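Local structure of Ketoacyl_synth_N domain-containing protein (Photorhabdus luminescens subsp. laumondii, 6SMO) at residues Y72-V77 and G140-L145; V96-G101 and A150-F155; Q164-A169 and C242-F247; C183-H188 and F314-V319; G221-V226 and D321-S326. The protein probably takes part in building polyketide chains as a ketoacyl-synthase-like subunit complexed with a ketosynthase-family partner. All coordinates share one frame; numbering follows the deposited sequence.

Contact 1 (Y72-V77 and G140-L145); sequences YGIVAV and GQLSLL
I74 and V77 meet L142 and L145 in an apolar helix-helix contact in the outer helical layer of the thiolase fold's N-terminal half. Helix 68-84 and helix 137-146 lie side by side here over one face of the sheet, F224 being beneath V77 and I98 beneath L142. The axes of the two short segments come within 10.4 Å and cross at -48°, with I74 and L142 as the residues whose CA atoms lie nearest. I74 and L142 carry the contact equally; the L142 CD2 methyl touches I74 CG1 at 3.9 Å and serves V77 as well, lying 3.9 Å from V77 CG2. The I74 and L142 side chains run past each other in opposite directions. CG1 of I74 lies beside its own backbone N, anti to the carbonyl carbon (chi1 -65°), where it meets that leucine methyl. The far flank of helix 137-146 faces the PKS_KS chain, where S143 packs on N293 and L144 on Y296 of that neighbouring subunit. At the exposed end L145 crosses I74 at about a right angle, and its CD1 rests 4.0 Å from I74 CG2.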
# COMPACT_ATOMS: atom_id res chain seq x y z
N TYR C 72 -5.45 8.34 14.44
CA TYR C 72 -6.93 8.26 14.26
C TYR C 72 -7.35 6.81 13.99
O TYR C 72 -8.43 6.40 14.46
CB TYR C 72 -7.40 9.16 13.11
CG TYR C 72 -7.14 10.64 13.27
CD1 TYR C 72 -7.13 11.25 14.51
CD2 TYR C 72 -6.93 11.44 12.16
CE1 TYR C 72 -6.89 12.61 14.65
CE2 TYR C 72 -6.71 12.80 12.27
CZ TYR C 72 -6.69 13.39 13.52
OH TYR C 72 -6.46 14.73 13.64
N GLY C 73 -6.52 6.07 13.25
CA GLY C 73 -6.78 4.66 12.87
C GLY C 73 -6.77 3.73 14.07
O GLY C 73 -7.69 2.90 14.17
N ILE C 74 -5.77 3.88 14.95
CA ILE C 74 -5.53 2.98 16.11
C ILE C 74 -6.64 3.17 17.15
O ILE C 74 -7.11 2.14 17.69
CB ILE C 74 -4.12 3.21 16.71
CG1 ILE C 74 -3.02 2.82 15.71
CG2 ILE C 74 -3.95 2.47 18.03
CD1 ILE C 74 -1.68 3.47 15.98
N VAL C 75 -7.05 4.41 17.42
CA VAL C 75 -8.11 4.74 18.42
C VAL C 75 -9.46 4.21 17.92
O VAL C 75 -10.26 3.76 18.76
CB VAL C 75 -8.19 6.25 18.75
CG1 VAL C 75 -6.89 6.76 19.37
CG2 VAL C 75 -8.56 7.10 17.54
N ALA C 76 -9.69 4.25 16.60
CA ALA C 76 -10.92 3.74 15.94
C ALA C 76 -10.98 2.21 16.05
O ALA C 76 -12.07 1.69 16.36
CB ALA C 76 -10.95 4.19 14.50
N VAL C 77 -9.86 1.53 15.82
CA VAL C 77 -9.73 0.04 15.88
C VAL C 77 -9.94 -0.42 17.33
O VAL C 77 -10.64 -1.43 17.52
CB VAL C 77 -8.37 -0.43 15.32
CG1 VAL C 77 -8.03 -1.85 15.74
CG2 VAL C 77 -8.32 -0.30 13.80
N GLY C 140 0.64 -1.65 9.28
CA GLY C 140 1.86 -2.12 9.94
C GLY C 140 1.88 -1.74 11.40
O GLY C 140 2.32 -2.55 12.19
N GLN C 141 1.45 -0.53 11.71
CA GLN C 141 1.42 -0.03 13.10
C GLN C 141 0.44 -0.87 13.92
O GLN C 141 0.70 -1.04 15.09
CB GLN C 141 1.13 1.46 13.14
CG GLN C 141 2.30 2.33 12.71
CD GLN C 141 3.61 2.03 13.38
OE1 GLN C 141 3.69 1.30 14.35
NE2 GLN C 141 4.67 2.59 12.84
N LEU C 142 -0.69 -1.24 13.33
CA LEU C 142 -1.73 -2.07 14.01
C LEU C 142 -1.21 -3.48 14.26
O LEU C 142 -1.55 -4.06 15.25
CB LEU C 142 -2.96 -2.16 13.10
CG LEU C 142 -3.83 -0.92 12.98
CD1 LEU C 142 -4.92 -1.16 11.97
CD2 LEU C 142 -4.41 -0.50 14.31
N SER C 143 -0.48 -4.01 13.30
CA SER C 143 0.05 -5.40 13.29
C SER C 143 1.13 -5.57 14.36
O SER C 143 1.29 -6.71 14.84
CB SER C 143 0.56 -5.79 11.92
OG SER C 143 1.70 -5.02 11.56
N LEU C 144 1.85 -4.50 14.73
CA LEU C 144 2.88 -4.52 15.81
C LEU C 144 2.19 -4.54 17.18
O LEU C 144 2.64 -5.31 18.05
CB LEU C 144 3.80 -3.31 15.68
CG LEU C 144 4.71 -3.27 14.45
CD1 LEU C 144 5.60 -2.04 14.48
CD2 LEU C 144 5.56 -4.53 14.34
N LEU C 145 1.14 -3.72 17.36
CA LEU C 145 0.43 -3.53 18.66
C LEU C 145 -0.35 -4.80 19.03
O LEU C 145 -0.21 -5.26 20.18
CB LEU C 145 -0.50 -2.31 18.57
CG LEU C 145 0.19 -0.95 18.59
CD1 LEU C 145 -0.75 0.14 18.10
CD2 LEU C 145 0.72 -0.62 19.98

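Contact 2 (V96-G101 and A150-F155); sequences VGIYVG and AQSKTF
Y99 lays one face of its ring over K153, whose CB sits 4.3 Å from the centroid of the Y99 ring and 27° off the normal, a CH-pi contact between side chains that lie next to each other and point the same way. At the rim of the same ring, Y99 CD2 comes 3.8 Å from F155 CE1, near the planes of both rings. The phenol oxygen is held from the other segment: Q151 NE2 donates to Y99 OH over 2.8 Å, nearly straight at 164°, with the oxygen in the plane of the amide. An extended side chain, CG anti to the backbone N, carries the Q151 amide that far.

Behind these side chains runs a parallel strand pairing of the N-terminal sheet of the thiolase fold, V100 opposite T154 and G101 opposite F155. V100 uses both its polar backbone atoms, V100 N to K153 O and V100 O to F155 N, each at 3.0 Å. Farther back the regular pattern gives way, and I98 N finds a side chain as acceptor, S152 OG at 2.9 Å. That hydroxyl stands beside its own backbone N (chi1 -66°) and is also bonded by N293 of the PKS_KS chain. The same neighbouring subunit takes K153 NZ in a salt bridge with its D196 and bonds the backbone of T154, while T154 OG1 turns to Q139. At the start of the pairing, A150 N donates to V96 O at 3.0 Å from above the carbonyl plane.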
# COMPACT_ATOMS: atom_id res chain seq x y z
N VAL C 96 -6.16 -13.42 11.68
CA VAL C 96 -6.67 -12.02 11.82
C VAL C 96 -5.86 -11.10 10.90
O VAL C 96 -4.62 -11.09 11.02
CB VAL C 96 -6.62 -11.53 13.28
CG1 VAL C 96 -7.30 -10.17 13.43
CG2 VAL C 96 -7.23 -12.53 14.25
N GLY C 97 -6.55 -10.35 10.03
CA GLY C 97 -5.95 -9.39 9.08
C GLY C 97 -6.43 -7.97 9.33
O GLY C 97 -7.36 -7.80 10.15
N ILE C 98 -5.82 -7.00 8.66
CA ILE C 98 -6.13 -5.54 8.78
C ILE C 98 -6.24 -4.95 7.37
O ILE C 98 -5.22 -4.94 6.66
CB ILE C 98 -5.05 -4.82 9.61
CG1 ILE C 98 -4.82 -5.47 10.97
CG2 ILE C 98 -5.38 -3.34 9.75
CD1 ILE C 98 -3.45 -5.23 11.54
N TYR C 99 -7.43 -4.46 6.99
CA TYR C 99 -7.70 -3.79 5.69
C TYR C 99 -7.93 -2.29 5.93
O TYR C 99 -8.80 -1.93 6.75
CB TYR C 99 -8.87 -4.45 4.97
CG TYR C 99 -8.46 -5.54 4.02
CD1 TYR C 99 -7.97 -6.75 4.49
CD2 TYR C 99 -8.52 -5.36 2.65
CE1 TYR C 99 -7.57 -7.76 3.63
CE2 TYR C 99 -8.13 -6.36 1.77
CZ TYR C 99 -7.65 -7.56 2.26
OH TYR C 99 -7.26 -8.55 1.40
N VAL C 100 -7.14 -1.46 5.25
CA VAL C 100 -7.17 0.02 5.46
C VAL C 100 -7.38 0.75 4.13
O VAL C 100 -6.98 0.23 3.10
CB VAL C 100 -5.87 0.50 6.13
CG1 VAL C 100 -5.93 1.93 6.63
CG2 VAL C 100 -5.43 -0.42 7.25
N GLY C 101 -8.05 1.90 4.19
CA GLY C 101 -8.26 2.85 3.08
C GLY C 101 -7.71 4.22 3.44
O GLY C 101 -8.18 4.79 4.45
N ALA C 150 -2.34 -12.21 9.50
CA ALA C 150 -3.04 -12.67 8.27
C ALA C 150 -2.99 -11.59 7.19
O ALA C 150 -2.60 -10.45 7.50
CB ALA C 150 -4.47 -13.06 8.58
N GLN C 151 -3.39 -11.96 5.96
CA GLN C 151 -3.44 -11.08 4.76
C GLN C 151 -3.95 -9.69 5.17
O GLN C 151 -5.05 -9.62 5.73
CB GLN C 151 -4.33 -11.71 3.69
CG GLN C 151 -4.37 -10.95 2.38
CD GLN C 151 -5.13 -11.70 1.31
OE1 GLN C 151 -4.77 -12.81 0.94
NE2 GLN C 151 -6.19 -11.08 0.81
N SER C 152 -3.16 -8.65 4.90
CA SER C 152 -3.43 -7.24 5.28
C SER C 152 -3.05 -6.30 4.13
O SER C 152 -1.86 -6.27 3.77
CB SER C 152 -2.69 -6.88 6.55
OG SER C 152 -3.19 -7.63 7.65
N LYS C 153 -4.02 -5.53 3.63
CA LYS C 153 -3.77 -4.63 2.47
C LYS C 153 -4.27 -3.21 2.73
O LYS C 153 -5.12 -3.02 3.59
CB LYS C 153 -4.51 -5.15 1.23
CG LYS C 153 -4.25 -6.60 0.87
CD LYS C 153 -2.82 -6.82 0.52
CE LYS C 153 -2.25 -8.08 1.13
NZ LYS C 153 -0.87 -7.83 1.58
N THR C 154 -3.71 -2.26 1.99
CA THR C 154 -4.09 -0.83 2.05
C THR C 154 -4.45 -0.39 0.63
O THR C 154 -3.71 -0.73 -0.29
CB THR C 154 -2.97 0.06 2.59
OG1 THR C 154 -2.55 -0.40 3.86
CG2 THR C 154 -3.39 1.51 2.72
N PHE C 155 -5.54 0.35 0.48
CA PHE C 155 -5.99 0.87 -0.83
C PHE C 155 -5.89 2.39 -0.78
O PHE C 155 -6.19 2.95 0.26
CB PHE C 155 -7.44 0.47 -1.08
CG PHE C 155 -7.66 -1.00 -1.29
CD1 PHE C 155 -7.79 -1.85 -0.21
CD2 PHE C 155 -7.74 -1.53 -2.56
CE1 PHE C 155 -8.00 -3.21 -0.39
CE2 PHE C 155 -7.95 -2.89 -2.75
CZ PHE C 155 -8.08 -3.72 -1.66

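Contact 3 (Q164-A169 and C242-F247)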
# COMPACT_ATOMS: atom_id res chain seq x y z
N GLN C 164 -13.62 -0.15 -0.80
CA GLN C 164 -12.98 -1.38 -1.33
C GLN C 164 -12.39 -2.19 -0.17
O GLN C 164 -12.49 -3.44 -0.22
CB GLN C 164 -11.91 -1.03 -2.37
CG GLN C 164 -12.48 -0.56 -3.70
CD GLN C 164 -11.42 -0.20 -4.71
OE1 GLN C 164 -10.28 0.11 -4.37
NE2 GLN C 164 -11.80 -0.23 -5.98
N ALA C 165 -11.82 -1.52 0.83
CA ALA C 165 -11.15 -2.12 2.00
C ALA C 165 -12.11 -3.07 2.73
O ALA C 165 -11.67 -4.19 3.07
CB ALA C 165 -10.63 -1.05 2.92
N ILE C 166 -13.36 -2.65 2.96
CA ILE C 166 -14.40 -3.45 3.67
C ILE C 166 -14.81 -4.63 2.78
O ILE C 166 -14.92 -5.76 3.30
CB ILE C 166 -15.62 -2.59 4.05
CG1 ILE C 166 -15.24 -1.38 4.92
CG2 ILE C 166 -16.69 -3.44 4.73
CD1 ILE C 166 -16.28 -0.29 4.93
N GLY C 167 -15.02 -4.37 1.48
CA GLY C 167 -15.52 -5.35 0.49
C GLY C 167 -14.57 -6.53 0.31
O GLY C 167 -15.07 -7.68 0.28
N TYR C 168 -13.27 -6.27 0.18
CA TYR C 168 -12.22 -7.28 -0.10
C TYR C 168 -11.77 -7.96 1.20
O TYR C 168 -11.20 -9.06 1.13
CB TYR C 168 -11.06 -6.67 -0.88
CG TYR C 168 -11.40 -6.32 -2.31
CD1 TYR C 168 -11.73 -7.31 -3.22
CD2 TYR C 168 -11.42 -5.01 -2.75
CE1 TYR C 168 -12.06 -7.01 -4.53
CE2 TYR C 168 -11.75 -4.69 -4.06
CZ TYR C 168 -12.07 -5.69 -4.95
OH TYR C 168 -12.39 -5.38 -6.24
N ALA C 169 -12.01 -7.32 2.35
CA ALA C 169 -11.83 -7.91 3.70
C ALA C 169 -12.89 -9.00 3.91
O ALA C 169 -12.55 -10.04 4.50
CB ALA C 169 -11.90 -6.85 4.76
N CYS C 242 -25.05 -6.68 12.39
CA CYS C 242 -25.67 -6.93 11.06
C CYS C 242 -24.81 -7.92 10.26
O CYS C 242 -23.71 -8.27 10.73
CB CYS C 242 -25.84 -5.63 10.28
SG CYS C 242 -24.28 -4.80 9.91
N GLU C 243 -25.31 -8.34 9.09
CA GLU C 243 -24.62 -9.26 8.14
C GLU C 243 -24.29 -8.49 6.86
O GLU C 243 -25.19 -7.81 6.33
CB GLU C 243 -25.51 -10.46 7.83
CG GLU C 243 -24.81 -11.56 7.05
CD GLU C 243 -25.66 -12.77 6.71
OE1 GLU C 243 -26.90 -12.70 6.89
OE2 GLU C 243 -25.09 -13.79 6.28
N LEU C 244 -23.04 -8.58 6.39
CA LEU C 244 -22.61 -8.04 5.07
C LEU C 244 -23.02 -9.03 3.99
O LEU C 244 -22.41 -10.12 3.91
CB LEU C 244 -21.09 -7.79 5.07
CG LEU C 244 -20.58 -6.89 3.95
CD1 LEU C 244 -19.35 -6.11 4.41
CD2 LEU C 244 -20.26 -7.68 2.69
N THR C 245 -24.03 -8.67 3.19
CA THR C 245 -24.74 -9.58 2.24
C THR C 245 -24.16 -9.45 0.83
O THR C 245 -24.15 -10.47 0.11
CB THR C 245 -26.25 -9.30 2.25
OG1 THR C 245 -26.44 -7.88 2.33
CG2 THR C 245 -26.96 -9.97 3.41
N GLY C 246 -23.68 -8.26 0.44
CA GLY C 246 -23.21 -7.99 -0.93
C GLY C 246 -22.17 -6.87 -0.99
O GLY C 246 -22.19 -5.99 -0.11
N PHE C 247 -21.30 -6.92 -2.00
CA PHE C 247 -20.27 -5.90 -2.32
C PHE C 247 -20.21 -5.68 -3.83
O PHE C 247 -20.22 -6.68 -4.59
CB PHE C 247 -18.91 -6.32 -1.76
CG PHE C 247 -17.76 -5.44 -2.19
CD1 PHE C 247 -17.81 -4.06 -1.98
CD2 PHE C 247 -16.63 -5.97 -2.79
CE1 PHE C 247 -16.75 -3.25 -2.37
CE2 PHE C 247 -15.58 -5.15 -3.18
CZ PHE C 247 -15.64 -3.80 -2.96
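F247 lies over G167, G167 being a residue of helix 161-175, one of the buried helices sandwiched between the two sheets of the thiolase fold; strand 242-251 passes it at a steep angle, the short axes 8.9 Å apart. Aromatic interactions dominate. G167 CA points into the face of the F247 ring almost along the normal, 3.4 Å from the ring centroid and 7° off, a CH-pi contact that glycine permits because a side chain there would run into the ring. F247 also turns its edge to the face of Y168, a T-shaped pair with centroids 5.3 Å apart and planes at 79°. CG of F247 is anti to the backbone N (chi1 172°), on the CB that already points toward the helix.

The polar ends look elsewhere. Y168 OH bonds D249 and also H204 of the PKS_KS chain, and Q164 NE2 bonds V184 O of that neighbouring subunit as well as D249. Between the F247 site and the start of the strand, T245 and G246 both face S367 in a classic beta bulge.

Purely aliphatic packing completes the contact on the other flank of the helix, where I166 CG2 meets L244 CD1 at 3.8 Å.

Contact 4 (C183-H188 and F314-V319)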
# COMPACT_ATOMS: atom_id res chain seq x y z
N CYS C 183 -11.27 -4.04 9.17
CA CYS C 183 -11.44 -3.25 7.92
C CYS C 183 -11.95 -1.85 8.26
O CYS C 183 -12.76 -1.72 9.20
CB CYS C 183 -12.40 -3.94 6.95
SG CYS C 183 -14.11 -3.98 7.56
N GLY C 184 -11.49 -0.83 7.52
CA GLY C 184 -11.90 0.57 7.71
C GLY C 184 -11.02 1.54 6.94
O GLY C 184 -10.37 1.10 5.97
N ALA C 185 -11.00 2.80 7.37
CA ALA C 185 -10.27 3.91 6.71
C ALA C 185 -9.94 5.01 7.73
O ALA C 185 -10.53 5.00 8.83
CB ALA C 185 -11.10 4.46 5.57
N SER C 186 -9.02 5.91 7.36
CA SER C 186 -8.59 7.07 8.18
C SER C 186 -7.98 8.15 7.27
O SER C 186 -7.37 7.78 6.25
CB SER C 186 -7.61 6.64 9.25
OG SER C 186 -7.24 7.75 10.06
N GLU C 187 -8.12 9.41 7.68
CA GLU C 187 -7.58 10.56 6.92
C GLU C 187 -7.25 11.72 7.87
O GLU C 187 -7.99 11.94 8.82
CB GLU C 187 -8.63 11.10 5.95
CG GLU C 187 -8.91 10.21 4.75
CD GLU C 187 -7.82 10.11 3.70
OE1 GLU C 187 -7.95 9.28 2.81
OE2 GLU C 187 -6.85 10.86 3.79
N HIS C 188 -6.14 12.40 7.59
CA HIS C 188 -5.71 13.66 8.25
C HIS C 188 -5.50 14.73 7.17
O HIS C 188 -4.57 14.56 6.35
CB HIS C 188 -4.44 13.43 9.09
CG HIS C 188 -3.96 14.65 9.79
ND1 HIS C 188 -4.51 15.09 10.97
CD2 HIS C 188 -2.98 15.53 9.48
CE1 HIS C 188 -3.90 16.19 11.37
NE2 HIS C 188 -2.96 16.48 10.46
N PHE C 314 -13.20 11.62 2.02
CA PHE C 314 -12.45 10.74 1.07
C PHE C 314 -12.65 9.28 1.46
O PHE C 314 -13.78 8.83 1.45
CB PHE C 314 -11.01 11.21 0.86
CG PHE C 314 -10.95 12.64 0.38
CD1 PHE C 314 -11.06 12.94 -0.96
CD2 PHE C 314 -10.84 13.68 1.29
CE1 PHE C 314 -11.04 14.25 -1.39
CE2 PHE C 314 -10.82 14.99 0.85
CZ PHE C 314 -10.91 15.27 -0.48
N SER C 315 -11.56 8.58 1.80
CA SER C 315 -11.61 7.14 2.13
C SER C 315 -12.54 6.84 3.31
O SER C 315 -13.12 5.76 3.34
CB SER C 315 -10.25 6.55 2.30
OG SER C 315 -9.61 7.06 3.46
N VAL C 316 -12.58 7.72 4.31
CA VAL C 316 -13.47 7.53 5.48
C VAL C 316 -14.94 7.58 5.03
O VAL C 316 -15.76 6.88 5.62
CB VAL C 316 -13.15 8.51 6.63
CG1 VAL C 316 -13.90 8.16 7.90
CG2 VAL C 316 -11.67 8.56 6.90
N SER C 317 -15.25 8.46 4.07
CA SER C 317 -16.64 8.55 3.53
C SER C 317 -17.05 7.19 2.95
O SER C 317 -16.27 6.61 2.18
CB SER C 317 -16.75 9.63 2.52
OG SER C 317 -16.66 10.89 3.14
N GLY C 318 -18.26 6.75 3.25
CA GLY C 318 -18.72 5.42 2.83
C GLY C 318 -18.46 4.38 3.91
O GLY C 318 -19.33 3.51 4.10
N VAL C 319 -17.31 4.46 4.58
CA VAL C 319 -16.92 3.57 5.71
C VAL C 319 -17.68 4.00 6.97
O VAL C 319 -18.28 3.13 7.62
CB VAL C 319 -15.39 3.57 5.94
CG1 VAL C 319 -15.00 2.73 7.15
CG2 VAL C 319 -14.63 3.11 4.71
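A185, V316 and V319 make the closely packed part of this contact, in which strand 180-187 of the N-terminal half meets the loop leading into helix 319-329 of the C-terminal half, near the middle of the thiolase fold. The A185 methyl sits over the loop backbone, with A185 CB 3.3 Å from S315 O, and has V319 CG2 at 3.9 Å on another flank. V316 sends CG2 beside its own backbone N, anti to the carbonyl carbon, and this one methyl touches the strand at several points, among them S186 CA at 3.7 Å and E187 CG at 3.9 Å. The other V319 branch covers the glycine of the strand, V319 CG1 standing 3.8 Å from G184 CA. G318, with a positive phi of 93°, occupies the N-cap position just before the helix.

Toward F314 the fit is looser, though still buried. F314 CB comes no nearer than 4.1 Å to E187 OE1, and its ring leads off to an edge-to-face meeting with F104 and to Y162 of the PKS_KS chain. What joins the segments at this end is polar: S315 OG, placed between the backbone N and the carbonyl carbon (chi1 68°), lies 2.8 Å from OE1 of E187, whose chain is bent. The serine proton also has G101 O within reach, and C103 N donates to the same carboxylate oxygen. The C103 N-H, with the S315 hydroxyl if its proton turns this way, would tend to stabilise the buried carboxylate; the serine can serve either strand, at E187 or at G101.

Contact 5 (G221-V226 and D321-S326); sequences GAAFLV and DSVLAS
V323 CG2 lies above the plane of the F224 carbonyl, out by the oxygen, 3.7 Å from F224 O. The F224 ring, the one aromatic group here, takes the other side of the strand, where A76 and V77 of helix 68-84 meet it. Strand 218-229 and helix 319-329 belong to neighbouring layers of the thiolase fold, sheet and buried central helices, and the axes of the short segments come within 8.1 Å at 50°.

The same V323 methyl gathers the flanking strand residues whose side chains share this side. A223 CB is 4.0 Å from V323 CG2, and L225 CD1 is 3.8 Å from it, the valine and leucine meeting aslant. L225 then splits its two branches. A chi1 of -62° puts CG beside the backbone N; from there chi2, 91°, parts the branches, CD1 going to V323 while L225 CD2 reaches the serine side of the helix, 3.8 Å from S326 OG and 3.9 Å from S322 O. Those oxygens are already paired with each other: S326 OG donates to S322 O at 2.7 Å, and S326 N adds the ordinary helical bond to the same carbonyl. S322 OG in turn bonds G318 O one turn back. No hydrogen bond crosses from strand to helix; the serines spend their polarity inside the helix, which lets a leucine methyl lie against them in the buried interior.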
# COMPACT_ATOMS: atom_id res chain seq x y z
N GLY C 221 -10.68 12.34 10.32
CA GLY C 221 -11.01 11.34 11.35
C GLY C 221 -10.77 9.93 10.85
O GLY C 221 -9.90 9.75 9.97
N ALA C 222 -11.51 8.96 11.39
CA ALA C 222 -11.37 7.51 11.08
C ALA C 222 -12.67 6.77 11.41
O ALA C 222 -13.45 7.26 12.25
CB ALA C 222 -10.21 6.94 11.85
N ALA C 223 -12.88 5.63 10.74
CA ALA C 223 -14.03 4.71 10.93
C ALA C 223 -13.57 3.29 10.61
O ALA C 223 -12.97 3.09 9.53
CB ALA C 223 -15.17 5.14 10.04
N PHE C 224 -13.81 2.34 11.52
CA PHE C 224 -13.40 0.92 11.39
C PHE C 224 -14.54 -0.00 11.83
O PHE C 224 -15.34 0.38 12.72
CB PHE C 224 -12.13 0.66 12.20
CG PHE C 224 -10.84 0.93 11.46
CD1 PHE C 224 -10.31 2.21 11.41
CD2 PHE C 224 -10.18 -0.09 10.79
CE1 PHE C 224 -9.13 2.46 10.72
CE2 PHE C 224 -9.00 0.16 10.10
CZ PHE C 224 -8.48 1.43 10.07
N LEU C 225 -14.61 -1.18 11.21
CA LEU C 225 -15.57 -2.27 11.52
C LEU C 225 -14.78 -3.55 11.85
O LEU C 225 -13.70 -3.74 11.25
CB LEU C 225 -16.49 -2.50 10.32
CG LEU C 225 -17.36 -1.32 9.90
CD1 LEU C 225 -16.66 -0.45 8.87
CD2 LEU C 225 -18.70 -1.80 9.37
N VAL C 226 -15.30 -4.37 12.77
CA VAL C 226 -14.78 -5.73 13.07
C VAL C 226 -15.64 -6.74 12.31
O VAL C 226 -16.65 -7.21 12.87
CB VAL C 226 -14.76 -6.03 14.58
CG1 VAL C 226 -14.21 -7.41 14.89
CG2 VAL C 226 -13.98 -4.97 15.36
N ASP C 321 -20.36 5.67 7.03
CA ASP C 321 -21.77 5.38 6.67
C ASP C 321 -22.10 3.93 7.05
O ASP C 321 -23.18 3.71 7.64
CB ASP C 321 -22.04 5.64 5.19
CG ASP C 321 -21.85 7.09 4.76
OD1 ASP C 321 -20.85 7.70 5.20
OD2 ASP C 321 -22.69 7.59 4.00
N SER C 322 -21.19 3.00 6.74
CA SER C 322 -21.31 1.54 7.05
C SER C 322 -21.25 1.32 8.57
O SER C 322 -21.91 0.37 9.05
CB SER C 322 -20.24 0.75 6.34
OG SER C 322 -20.36 0.87 4.94
N VAL C 323 -20.48 2.15 9.29
CA VAL C 323 -20.38 2.13 10.78
C VAL C 323 -21.74 2.51 11.37
O VAL C 323 -22.22 1.79 12.27
CB VAL C 323 -19.25 3.06 11.27
CG1 VAL C 323 -19.42 3.47 12.73
CG2 VAL C 323 -17.88 2.42 11.06
N LEU C 324 -22.34 3.61 10.88
CA LEU C 324 -23.68 4.10 11.29
C LEU C 324 -24.75 3.06 10.92
O LEU C 324 -25.59 2.75 11.78
CB LEU C 324 -23.96 5.45 10.63
CG LEU C 324 -23.67 6.69 11.47
CD1 LEU C 324 -22.27 6.64 12.07
CD2 LEU C 324 -23.84 7.96 10.64
N ALA C 325 -24.72 2.56 9.68
CA ALA C 325 -25.70 1.60 9.12
C ALA C 325 -25.73 0.32 9.96
O ALA C 325 -26.83 -0.22 10.16
CB ALA C 325 -25.36 1.30 7.68
N SER C 326 -24.57 -0.13 10.44
CA SER C 326 -24.40 -1.32 11.32
C SER C 326 -25.08 -1.06 12.68
O SER C 326 -25.71 -2.00 13.21
CB SER C 326 -22.95 -1.68 11.49
OG SER C 326 -22.37 -2.05 10.25

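Contacts 4 and 5 lie nearest the middle of the chain and share the adjoining strands 180-187 and 218-229, while the loop of 314-319 runs straight into the helix of 321-326. Contact 3 adds the other central helix, whose I166 touches V319 and L225. Contacts 1 and 2 sit farther out, joined where L142 packs on I98; they and contact 3 meet the PKS_KS subunit, contact 4 does so through F314, and contact 5 does not. Contact 1 alone has an exposed residue among those that touch. Contacts 1 and 5 are apolar layer packing on opposite sides of the sheet, with F224 between them. Contact 3 is mainly aromatic, contact 2 is rich in hydrogen bonds, and contact 4 mixes methyl packing with a buried carboxylate.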